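Local coordinates for Lin2111 protein (PDB 3EDP) that is functionally uncharacterised but probably acts as a GntR-family transcription regulator, pairing a DNA-binding winged-helix domain with a UTRA effector-binding domain, at residues A[73-78]-A[102-107]; A[107-112]-A[123-128]; A[180-185]-A[202-207]. All coordinates share one frame; numbering follows the deposited sequence.

Contact 1. Residues A[73-78]-A[102-107]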
loop_
_atom_site.group_PDB
_atom_site.type_symbol
_atom_site.label_atom_id
_atom_site.label_comp_id
_atom_site.label_asym_id
_atom_site.label_seq_id
_atom_site.Cartn_x
_atom_site.Cartn_y
_atom_site.Cartn_z
ATOM N N VAL A 73 11.273 -28.461 1.962
ATOM C CA VAL A 73 10.470 -28.885 3.094
ATOM C C VAL A 73 9.317 -27.901 3.263
ATOM O O VAL A 73 9.501 -26.689 3.137
ATOM C CB VAL A 73 11.304 -28.935 4.390
ATOM C CG1 VAL A 73 10.477 -29.500 5.534
ATOM C CG2 VAL A 73 12.552 -29.770 4.176
ATOM N N GLN A 74 8.125 -28.423 3.519
ATOM C CA GLN A 74 6.966 -27.574 3.739
ATOM C C GLN A 74 7.075 -26.919 5.114
ATOM O O GLN A 74 7.414 -27.585 6.092
ATOM C CB GLN A 74 5.675 -28.392 3.628
ATOM C CG GLN A 74 5.300 -28.792 2.204
ATOM C CD GLN A 74 4.603 -27.670 1.448
ATOM O OE1 GLN A 74 4.577 -26.523 1.901
ATOM N NE2 GLN A 74 4.023 -28.001 0.292
ATOM N N PRO A 75 6.799 -25.605 5.193
ATOM C CA PRO A 75 6.827 -24.930 6.497
ATOM C C PRO A 75 5.821 -25.552 7.467
ATOM O O PRO A 75 4.802 -26.109 7.051
ATOM C CB PRO A 75 6.439 -23.481 6.163
ATOM C CG PRO A 75 5.816 -23.526 4.807
ATOM C CD PRO A 75 6.393 -24.710 4.093
ATOM N N LYS A 76 6.117 -25.464 8.756
ATOM C CA LYS A 76 5.249 -26.023 9.785
ATOM C C LYS A 76 4.731 -24.938 10.718
ATOM O O LYS A 76 5.505 -24.144 11.252
ATOM C CB LYS A 76 6.007 -27.082 10.590
ATOM C CG LYS A 76 5.885 -28.494 10.037
ATOM C CD LYS A 76 4.774 -29.264 10.741
ATOM C CE LYS A 76 5.175 -29.625 12.171
ATOM N NZ LYS A 76 4.032 -30.166 12.962
ATOM N N LEU A 77 3.420 -24.906 10.917
ATOM C CA LEU A 77 2.835 -23.948 11.844
ATOM C C LEU A 77 2.849 -24.504 13.263
ATOM O O LEU A 77 1.797 -24.746 13.866
ATOM C CB LEU A 77 1.414 -23.569 11.419
ATOM C CG LEU A 77 1.265 -22.732 10.144
ATOM C CD1 LEU A 77 -0.199 -22.641 9.746
ATOM C CD2 LEU A 77 1.873 -21.329 10.308
ATOM N N THR A 78 4.048 -24.711 13.795
ATOM C CA THR A 78 4.188 -25.158 15.175
ATOM C C THR A 78 3.859 -23.993 16.090
ATOM O O THR A 78 3.679 -22.865 15.632
ATOM C CB THR A 78 5.617 -25.618 15.478
ATOM O OG1 THR A 78 6.522 -24.524 15.284
ATOM C CG2 THR A 78 6.013 -26.785 14.568
ATOM N N LYS A 102 -4.025 -19.267 9.176
ATOM C CA LYS A 102 -4.851 -20.417 8.850
ATOM C C LYS A 102 -4.080 -21.421 8.002
ATOM O O LYS A 102 -4.297 -22.621 8.096
ATOM C CB LYS A 102 -6.097 -19.974 8.072
ATOM C CG LYS A 102 -6.877 -18.835 8.705
ATOM C CD LYS A 102 -7.900 -19.328 9.712
ATOM C CE LYS A 102 -7.317 -19.419 11.104
ATOM N NZ LYS A 102 -8.386 -19.630 12.120
ATOM N N ASP A 103 -3.194 -20.910 7.161
ATOM C CA ASP A 103 -2.521 -21.713 6.156
ATOM C C ASP A 103 -1.178 -21.088 5.814
ATOM O O ASP A 103 -1.066 -19.862 5.679
ATOM C CB ASP A 103 -3.362 -21.771 4.879
ATOM C CG ASP A 103 -4.220 -23.004 4.803
ATOM O OD1 ASP A 103 -3.718 -24.093 5.157
ATOM O OD2 ASP A 103 -5.392 -22.886 4.379
ATOM N N PHE A 104 -0.168 -21.939 5.661
ATOM C CA PHE A 104 1.138 -21.512 5.187
ATOM C C PHE A 104 1.779 -22.698 4.476
ATOM O O PHE A 104 2.147 -23.684 5.110
ATOM C CB PHE A 104 1.996 -21.023 6.363
ATOM C CG PHE A 104 3.375 -20.548 5.972
ATOM C CD1 PHE A 104 3.622 -20.028 4.712
ATOM C CD2 PHE A 104 4.420 -20.593 6.888
ATOM C CE1 PHE A 104 4.895 -19.576 4.360
ATOM C CE2 PHE A 104 5.692 -20.154 6.542
ATOM C CZ PHE A 104 5.928 -19.639 5.278
ATOM N N TYR A 105 1.890 -22.623 3.156
ATOM C CA TYR A 105 2.491 -23.728 2.421
ATOM C C TYR A 105 3.079 -23.300 1.081
ATOM O O TYR A 105 2.872 -22.173 0.621
ATOM C CB TYR A 105 1.481 -24.866 2.222
ATOM C CG TYR A 105 0.332 -24.489 1.310
ATOM C CD1 TYR A 105 0.276 -24.951 0.003
ATOM C CD2 TYR A 105 -0.686 -23.661 1.754
ATOM C CE1 TYR A 105 -0.769 -24.607 -0.833
ATOM C CE2 TYR A 105 -1.737 -23.311 0.929
ATOM C CZ TYR A 105 -1.773 -23.786 -0.365
ATOM O OH TYR A 105 -2.817 -23.442 -1.194
ATOM N N ILE A 106 3.833 -24.215 0.480
ATOM C CA ILE A 106 4.418 -24.013 -0.834
ATOM C C ILE A 106 3.613 -24.793 -1.863
ATOM O O ILE A 106 3.174 -25.915 -1.600
ATOM C CB ILE A 106 5.863 -24.520 -0.859
ATOM C CG1 ILE A 106 6.675 -23.862 0.262
ATOM C CG2 ILE A 106 6.483 -24.304 -2.229
ATOM C CD1 ILE A 106 8.060 -24.448 0.436
ATOM N N ARG A 107 3.435 -24.202 -3.036
ATOM C CA ARG A 107 2.653 -24.801 -4.106
ATOM C C ARG A 107 3.183 -24.269 -5.433
ATOM O O ARG A 107 3.907 -23.273 -5.466
ATOM C CB ARG A 107 1.196 -24.376 -3.960
ATOM C CG ARG A 107 1.067 -22.846 -3.817
ATOM C CD ARG A 107 -0.345 -22.329 -4.082
ATOM N NE ARG A 107 -0.598 -22.155 -5.510
ATOM C CZ ARG A 107 -1.777 -21.807 -6.021
ATOM N NH1 ARG A 107 -2.817 -21.603 -5.220
ATOM N NH2 ARG A 107 -1.921 -21.668 -7.336
HETATM O O HOH W 1 3.070 -26.306 4.942
#
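Gln-74 turns its CG beside its own backbone N, anti to the carbonyl carbon (chi1 -73°), and the chain bends at chi2 (-81°); Phe-104 holds its CG anti to the backbone N (chi1 -180°). The Gln-74 amide grips both backbone polar atoms of Ile-106. Ile-106 N donates to Gln-74 OE1 at 2.8 Å, almost straight and on a lone pair in the carbonyl plane, while Gln-74 NE2 returns a bond to Ile-106 O at 2.9 Å. The amide thus imitates a neighbouring strand at the edge of the sheet. Pro-75 CG lies over the centre of one face of the Phe-104 ring in a CH-pi contact, 3.7 Å from the centroid, with Pro-75 CB 3.4 Å from Phe-104 CE2. At the ring's edge, Leu-77 CD2 comes to 4.0 Å from Phe-104 CB. A water lies within hydrogen-bonding distance of Pro-75 O and Phe-104 O (2.7 and 2.8 Å) and bridges the two backbones. Met-85 of helix 79-86 touches both Leu-77 and Phe-104. This is an interdomain linker, leaving the wing hairpin of a GntR-type winged helix and docking on the edge strand of the UTRA-family sheet.

Contact 2. Residues A[107-112]-A[123-128]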
loop_
_atom_site.group_PDB
_atom_site.type_symbol
_atom_site.label_atom_id
_atom_site.label_comp_id
_atom_site.label_asym_id
_atom_site.label_seq_id
_atom_site.Cartn_x
_atom_site.Cartn_y
_atom_site.Cartn_z
ATOM N N ARG A 107 3.435 -24.202 -3.036
ATOM C CA ARG A 107 2.653 -24.801 -4.106
ATOM C C ARG A 107 3.183 -24.269 -5.433
ATOM O O ARG A 107 3.907 -23.273 -5.466
ATOM C CB ARG A 107 1.196 -24.376 -3.960
ATOM C CG ARG A 107 1.067 -22.846 -3.817
ATOM C CD ARG A 107 -0.345 -22.329 -4.082
ATOM N NE ARG A 107 -0.598 -22.155 -5.510
ATOM C CZ ARG A 107 -1.777 -21.807 -6.021
ATOM N NH1 ARG A 107 -2.817 -21.603 -5.220
ATOM N NH2 ARG A 107 -1.921 -21.668 -7.336
ATOM N N LYS A 108 2.809 -24.917 -6.530
ATOM C CA LYS A 108 3.136 -24.389 -7.847
ATOM C C LYS A 108 2.376 -23.095 -8.083
ATOM O O LYS A 108 1.296 -22.887 -7.528
ATOM C CB LYS A 108 2.815 -25.405 -8.942
ATOM C CG LYS A 108 3.935 -26.406 -9.193
ATOM C CD LYS A 108 3.433 -27.656 -9.899
ATOM C CE LYS A 108 2.633 -28.536 -8.949
ATOM N NZ LYS A 108 2.537 -29.943 -9.432
ATOM N N ALA A 109 2.949 -22.219 -8.899
ATOM C CA ALA A 109 2.324 -20.942 -9.195
ATOM C C ALA A 109 1.010 -21.154 -9.935
ATOM O O ALA A 109 0.014 -20.497 -9.639
ATOM C CB ALA A 109 3.272 -20.061 -10.015
ATOM N N GLY A 110 1.015 -22.076 -10.894
ATOM C CA GLY A 110 -0.130 -22.271 -11.770
ATOM C C GLY A 110 -0.237 -21.151 -12.795
ATOM O O GLY A 110 0.477 -20.151 -12.706
ATOM N N LYS A 111 -1.138 -21.313 -13.758
ATOM C CA LYS A 111 -1.290 -20.357 -14.856
ATOM C C LYS A 111 -1.566 -18.923 -14.415
ATOM O O LYS A 111 -0.938 -17.987 -14.903
ATOM C CB LYS A 111 -2.393 -20.810 -15.819
ATOM C CG LYS A 111 -1.874 -21.473 -17.084
ATOM C CD LYS A 111 -1.066 -22.721 -16.768
ATOM C CE LYS A 111 0.050 -22.909 -17.777
ATOM N NZ LYS A 111 0.998 -21.762 -17.724
ATOM N N PHE A 112 -2.518 -18.758 -13.504
ATOM C CA PHE A 112 -2.971 -17.433 -13.105
ATOM C C PHE A 112 -1.869 -16.591 -12.464
ATOM O O PHE A 112 -1.676 -15.437 -12.837
ATOM C CB PHE A 112 -4.181 -17.533 -12.175
ATOM C CG PHE A 112 -4.695 -16.203 -11.715
ATOM C CD1 PHE A 112 -5.357 -15.362 -12.594
ATOM C CD2 PHE A 112 -4.511 -15.788 -10.408
ATOM C CE1 PHE A 112 -5.828 -14.129 -12.177
ATOM C CE2 PHE A 112 -4.982 -14.559 -9.983
ATOM C CZ PHE A 112 -5.641 -13.728 -10.869
ATOM N N GLU A 123 6.919 -23.260 -11.254
ATOM C CA GLU A 123 7.786 -22.712 -10.222
ATOM C C GLU A 123 6.979 -22.447 -8.954
ATOM O O GLU A 123 5.759 -22.311 -9.005
ATOM C CB GLU A 123 8.493 -21.454 -10.728
ATOM C CG GLU A 123 9.492 -21.751 -11.846
ATOM C CD GLU A 123 10.120 -20.502 -12.432
ATOM O OE1 GLU A 123 11.345 -20.521 -12.675
ATOM O OE2 GLU A 123 9.396 -19.505 -12.647
ATOM N N LEU A 124 7.659 -22.391 -7.817
ATOM C CA LEU A 124 6.974 -22.412 -6.535
ATOM C C LEU A 124 6.721 -21.032 -5.937
ATOM O O LEU A 124 7.492 -20.096 -6.153
ATOM C CB LEU A 124 7.759 -23.273 -5.545
ATOM C CG LEU A 124 8.077 -24.684 -6.047
ATOM C CD1 LEU A 124 8.991 -25.397 -5.060
ATOM C CD2 LEU A 124 6.794 -25.477 -6.286
ATOM N N VAL A 125 5.639 -20.931 -5.170
ATOM C CA VAL A 125 5.311 -19.736 -4.411
ATOM C C VAL A 125 4.865 -20.138 -3.013
ATOM O O VAL A 125 4.335 -21.229 -2.814
ATOM C CB VAL A 125 4.170 -18.907 -5.078
ATOM C CG1 VAL A 125 4.547 -18.512 -6.501
ATOM C CG2 VAL A 125 2.850 -19.679 -5.067
ATOM N N TYR A 126 5.097 -19.259 -2.043
ATOM C CA TYR A 126 4.513 -19.418 -0.725
ATOM C C TYR A 126 3.096 -18.887 -0.758
ATOM O O TYR A 126 2.815 -17.860 -1.384
ATOM C CB TYR A 126 5.288 -18.628 0.321
ATOM C CG TYR A 126 6.668 -19.145 0.606
ATOM C CD1 TYR A 126 6.851 -20.300 1.362
ATOM C CD2 TYR A 126 7.793 -18.470 0.140
ATOM C CE1 TYR A 126 8.114 -20.779 1.636
ATOM C CE2 TYR A 126 9.063 -18.935 0.414
ATOM C CZ TYR A 126 9.214 -20.096 1.160
ATOM O OH TYR A 126 10.470 -20.569 1.437
ATOM N N SER A 127 2.205 -19.580 -0.070
ATOM C CA SER A 127 0.835 -19.134 0.068
ATOM C C SER A 127 0.547 -19.011 1.548
ATOM O O SER A 127 0.686 -19.979 2.297
ATOM C CB SER A 127 -0.124 -20.131 -0.576
ATOM O OG SER A 127 -1.459 -19.686 -0.448
ATOM N N ILE A 128 0.180 -17.810 1.972
ATOM C CA ILE A 128 -0.122 -17.560 3.369
ATOM C C ILE A 128 -1.551 -17.067 3.480
ATOM O O ILE A 128 -1.982 -16.204 2.716
ATOM C CB ILE A 128 0.832 -16.509 3.971
ATOM C CG1 ILE A 128 2.272 -17.021 3.931
ATOM C CG2 ILE A 128 0.430 -16.178 5.397
ATOM C CD1 ILE A 128 3.313 -15.959 4.213
#
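Arg-107 and Val-125 face each other as an antiparallel hydrogen-bonded pair and, with Ala-109, bury the most side-chain and backbone surface here. Val-125 N donates to Arg-107 O at 2.9 Å, and Arg-107 N returns a bond to Val-125 O at 3.1 Å. Their side chains lie side by side on the same face of the sheet, pointing the same way, with Arg-107 CG 3.8 Å from Val-125 CG2. Arg-107 places CG between its backbone N and carbonyl carbon (chi1 51°), and the chain then bends at chi3 (-83°), where NE leaves the extended line. Arg-107 NE donates to Lys-108 O at 2.9 Å, nearly straight and close to the guanidinium plane; weaker bonds run from NH2 to Lys-108 O and Ala-109 O. The guanidinium is thus held against the carbonyls of the two residues that follow, where the strand ends, and NH2 also binds a glycerol that probably came from the crystallisation liquor. Farther along the opposing strand, Arg-107 CD reaches Ser-127 CB.

Ala-109 carries the pairing past the last bridge: its N donates to Glu-123 O at 2.8 Å, a more bent bond of 141°, and its CB meets Val-125 CG1 at 4.0 Å. Between these two pairs Lys-108 stands opposite Leu-124 without backbone hydrogen bonds, their side chains diverging, although Leu-124 CD2 comes back to 3.7 Å from Arg-107 O.

The contact closes the open end of a strand-helix-strand connection. Strand 99-108 ends here, helix 110-117 follows, and the chain returns as strand 124-134 antiparallel to the first. On the far side of strand 124-134 lies strand 137-146, whose Ile-144 packs on Val-125, while Leu-124 and Tyr-126 touch Ile-106 of strand 99-108.

Contact 3. Residues A[180-185]-A[202-207]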
loop_
_atom_site.group_PDB
_atom_site.type_symbol
_atom_site.label_atom_id
_atom_site.label_comp_id
_atom_site.label_asym_id
_atom_site.label_seq_id
_atom_site.Cartn_x
_atom_site.Cartn_y
_atom_site.Cartn_z
ATOM N N GLU A 180 -6.334 -2.910 -6.836
ATOM C CA GLU A 180 -7.604 -3.030 -7.538
ATOM C C GLU A 180 -8.695 -3.190 -6.478
ATOM O O GLU A 180 -8.481 -3.854 -5.456
ATOM C CB GLU A 180 -7.567 -4.227 -8.486
ATOM C CG GLU A 180 -8.732 -4.312 -9.450
ATOM C CD GLU A 180 -8.842 -5.676 -10.114
ATOM O OE1 GLU A 180 -7.830 -6.413 -10.154
ATOM O OE2 GLU A 180 -9.945 -6.013 -10.594
ATOM N N LEU A 181 -9.844 -2.558 -6.708
ATOM C CA LEU A 181 -10.938 -2.518 -5.733
ATOM C C LEU A 181 -12.197 -3.127 -6.340
ATOM O O LEU A 181 -12.692 -2.626 -7.347
ATOM C CB LEU A 181 -11.256 -1.071 -5.354
ATOM C CG LEU A 181 -10.250 -0.144 -4.661
ATOM C CD1 LEU A 181 -8.799 -0.523 -4.918
ATOM C CD2 LEU A 181 -10.512 1.311 -5.082
ATOM N N GLN A 182 -12.722 -4.191 -5.731
ATOM C CA GLN A 182 -13.915 -4.857 -6.254
ATOM C C GLN A 182 -14.943 -5.163 -5.181
ATOM O O GLN A 182 -14.616 -5.268 -3.996
ATOM C CB GLN A 182 -13.550 -6.190 -6.900
ATOM C CG GLN A 182 -12.858 -6.115 -8.234
ATOM C CD GLN A 182 -12.404 -7.491 -8.685
ATOM O OE1 GLN A 182 -13.041 -8.121 -9.531
ATOM N NE2 GLN A 182 -11.320 -7.980 -8.090
ATOM N N LEU A 183 -16.184 -5.332 -5.626
ATOM C CA LEU A 183 -17.233 -5.958 -4.832
ATOM C C LEU A 183 -17.470 -7.341 -5.408
ATOM O O LEU A 183 -17.663 -7.477 -6.615
ATOM C CB LEU A 183 -18.536 -5.169 -4.940
ATOM C CG LEU A 183 -18.817 -4.080 -3.913
ATOM C CD1 LEU A 183 -20.097 -3.353 -4.300
ATOM C CD2 LEU A 183 -18.936 -4.685 -2.520
ATOM N N ILE A 184 -17.445 -8.365 -4.562
ATOM C CA ILE A 184 -17.727 -9.722 -5.017
ATOM C C ILE A 184 -18.749 -10.401 -4.117
ATOM O O ILE A 184 -19.106 -9.889 -3.048
ATOM C CB ILE A 184 -16.441 -10.605 -5.085
ATOM C CG1 ILE A 184 -15.850 -10.809 -3.690
ATOM C CG2 ILE A 184 -15.395 -9.983 -6.013
ATOM C CD1 ILE A 184 -14.731 -11.838 -3.650
ATOM N N LEU A 185 -19.223 -11.554 -4.573
ATOM C CA LEU A 185 -20.089 -12.409 -3.779
ATOM C C LEU A 185 -19.205 -13.262 -2.884
ATOM O O LEU A 185 -18.141 -13.712 -3.307
ATOM C CB LEU A 185 -20.924 -13.308 -4.695
ATOM C CG LEU A 185 -22.011 -12.614 -5.523
ATOM C CD1 LEU A 185 -22.261 -13.341 -6.836
ATOM C CD2 LEU A 185 -23.295 -12.497 -4.723
ATOM N N VAL A 202 -18.926 -8.680 -0.607
ATOM C CA VAL A 202 -17.616 -8.564 0.015
ATOM C C VAL A 202 -16.722 -7.599 -0.766
ATOM O O VAL A 202 -16.696 -7.639 -1.995
ATOM C CB VAL A 202 -16.934 -9.948 0.088
ATOM C CG1 VAL A 202 -15.491 -9.808 0.541
ATOM C CG2 VAL A 202 -17.716 -10.876 1.012
ATOM N N PHE A 203 -16.006 -6.727 -0.054
ATOM C CA PHE A 203 -14.962 -5.907 -0.678
ATOM C C PHE A 203 -13.727 -6.778 -0.893
ATOM O O PHE A 203 -13.280 -7.464 0.022
ATOM C CB PHE A 203 -14.545 -4.721 0.206
ATOM C CG PHE A 203 -15.553 -3.606 0.279
ATOM C CD1 PHE A 203 -15.960 -2.940 -0.865
ATOM C CD2 PHE A 203 -16.061 -3.202 1.505
ATOM C CE1 PHE A 203 -16.879 -1.906 -0.794
ATOM C CE2 PHE A 203 -16.974 -2.164 1.589
ATOM C CZ PHE A 203 -17.386 -1.516 0.438
ATOM N N LYS A 204 -13.186 -6.758 -2.103
ATOM C CA LYS A 204 -11.924 -7.429 -2.373
ATOM C C LYS A 204 -10.890 -6.398 -2.833
ATOM O O LYS A 204 -11.027 -5.789 -3.892
ATOM C CB LYS A 204 -12.097 -8.530 -3.418
ATOM C CG LYS A 204 -10.796 -9.212 -3.824
ATOM C CD LYS A 204 -11.003 -10.119 -5.023
ATOM C CE LYS A 204 -9.770 -10.966 -5.317
ATOM N NZ LYS A 204 -9.970 -11.737 -6.573
ATOM N N LEU A 205 -9.872 -6.197 -2.002
ATOM C CA LEU A 205 -8.791 -5.268 -2.286
ATOM C C LEU A 205 -7.573 -6.064 -2.735
ATOM O O LEU A 205 -6.933 -6.747 -1.930
ATOM C CB LEU A 205 -8.460 -4.466 -1.021
ATOM C CG LEU A 205 -7.260 -3.512 -1.074
ATOM C CD1 LEU A 205 -7.497 -2.394 -2.096
ATOM C CD2 LEU A 205 -6.959 -2.943 0.318
ATOM N N SER A 206 -7.259 -6.000 -4.024
ATOM C CA SER A 206 -6.114 -6.739 -4.542
ATOM C C SER A 206 -4.910 -5.813 -4.620
ATOM O O SER A 206 -5.022 -4.677 -5.073
ATOM C CB SER A 206 -6.419 -7.339 -5.919
ATOM O OG SER A 206 -7.544 -8.197 -5.867
ATOM N N SER A 207 -3.766 -6.295 -4.148
ATOM C CA SER A 207 -2.534 -5.511 -4.176
ATOM C C SER A 207 -1.445 -6.289 -4.905
ATOM O O SER A 207 -1.228 -7.475 -4.636
ATOM C CB SER A 207 -2.063 -5.187 -2.759
ATOM O OG SER A 207 -3.060 -4.552 -1.991
HETATM O O HOH W 2 -9.804 -6.617 -6.228
#
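Strands 180-185 and 202-207 run antiparallel in unbroken register, their axes approaching to 4.6 Å with 144° between their directions, a marked twist. Three hydrogen-bonded pairs, Glu-180 with Ser-206, Gln-182 with Lys-204 and Ile-184 with Val-202, give six backbone bonds. The shortest is Val-202 N to Ile-184 O at 2.7 Å, and the straightest is Lys-204 N to Gln-182 O. Between them the non-hydrogen-bonded pairs put apolar side chains on one face: Leu-181 CD1 meets Leu-205 CD1 at 3.6 Å, and Leu-183 CD2 meets Phe-203 CD1 at 3.8 Å, each pair side by side and pointing the same way. The other face is mixed. Gln-182 and Lys-204 lie alongside each other, Gln-182 NE2 3.8 Å from Lys-204 CD, with the lysine extended throughout. A water accepts from Gln-182 NE2 at 2.8 Å, donates to Lys-204 O and also bonds Ser-206 OG, tying the two strands together. Farther along, Ile-184 CG1 crosses to within 4.0 Å of Val-202 CB. Tyr-221 and Tyr-223 of the neighbouring strand 215-225 touch Lys-204 on this face. The leucine and phenylalanine face packs on the second subunit, where Leu-183 meets its own counterpart and Phe-203 meets Leu-181 of that subunit. Joined through helix 188-194, the strands form the outer pair of a UTRA-type antiparallel sheet, consistent with the chorismate lyase-like fold of this family.

Overall arrangement
The three contacts follow one another along the chain and all reach the six-stranded antiparallel sheet of the UTRA-family region. Contacts 1 and 2 adjoin, with centres 13 Å apart; they share Arg-107 and strand 99-108, Phe-104 packs on Tyr-126 and Ile-128, and Tyr-105 O probably bonds Ser-127 N. Contact 3 joins strands 176-185 and 201-211 at the opposite edge of the sheet, its centre 26 Å from that of contact 1 and 21 Å from that of contact 2, and touches neither. One outermost strand of the sheet therefore receives the linker from the probable DNA-binding domain, while the other lies at the subunit interface.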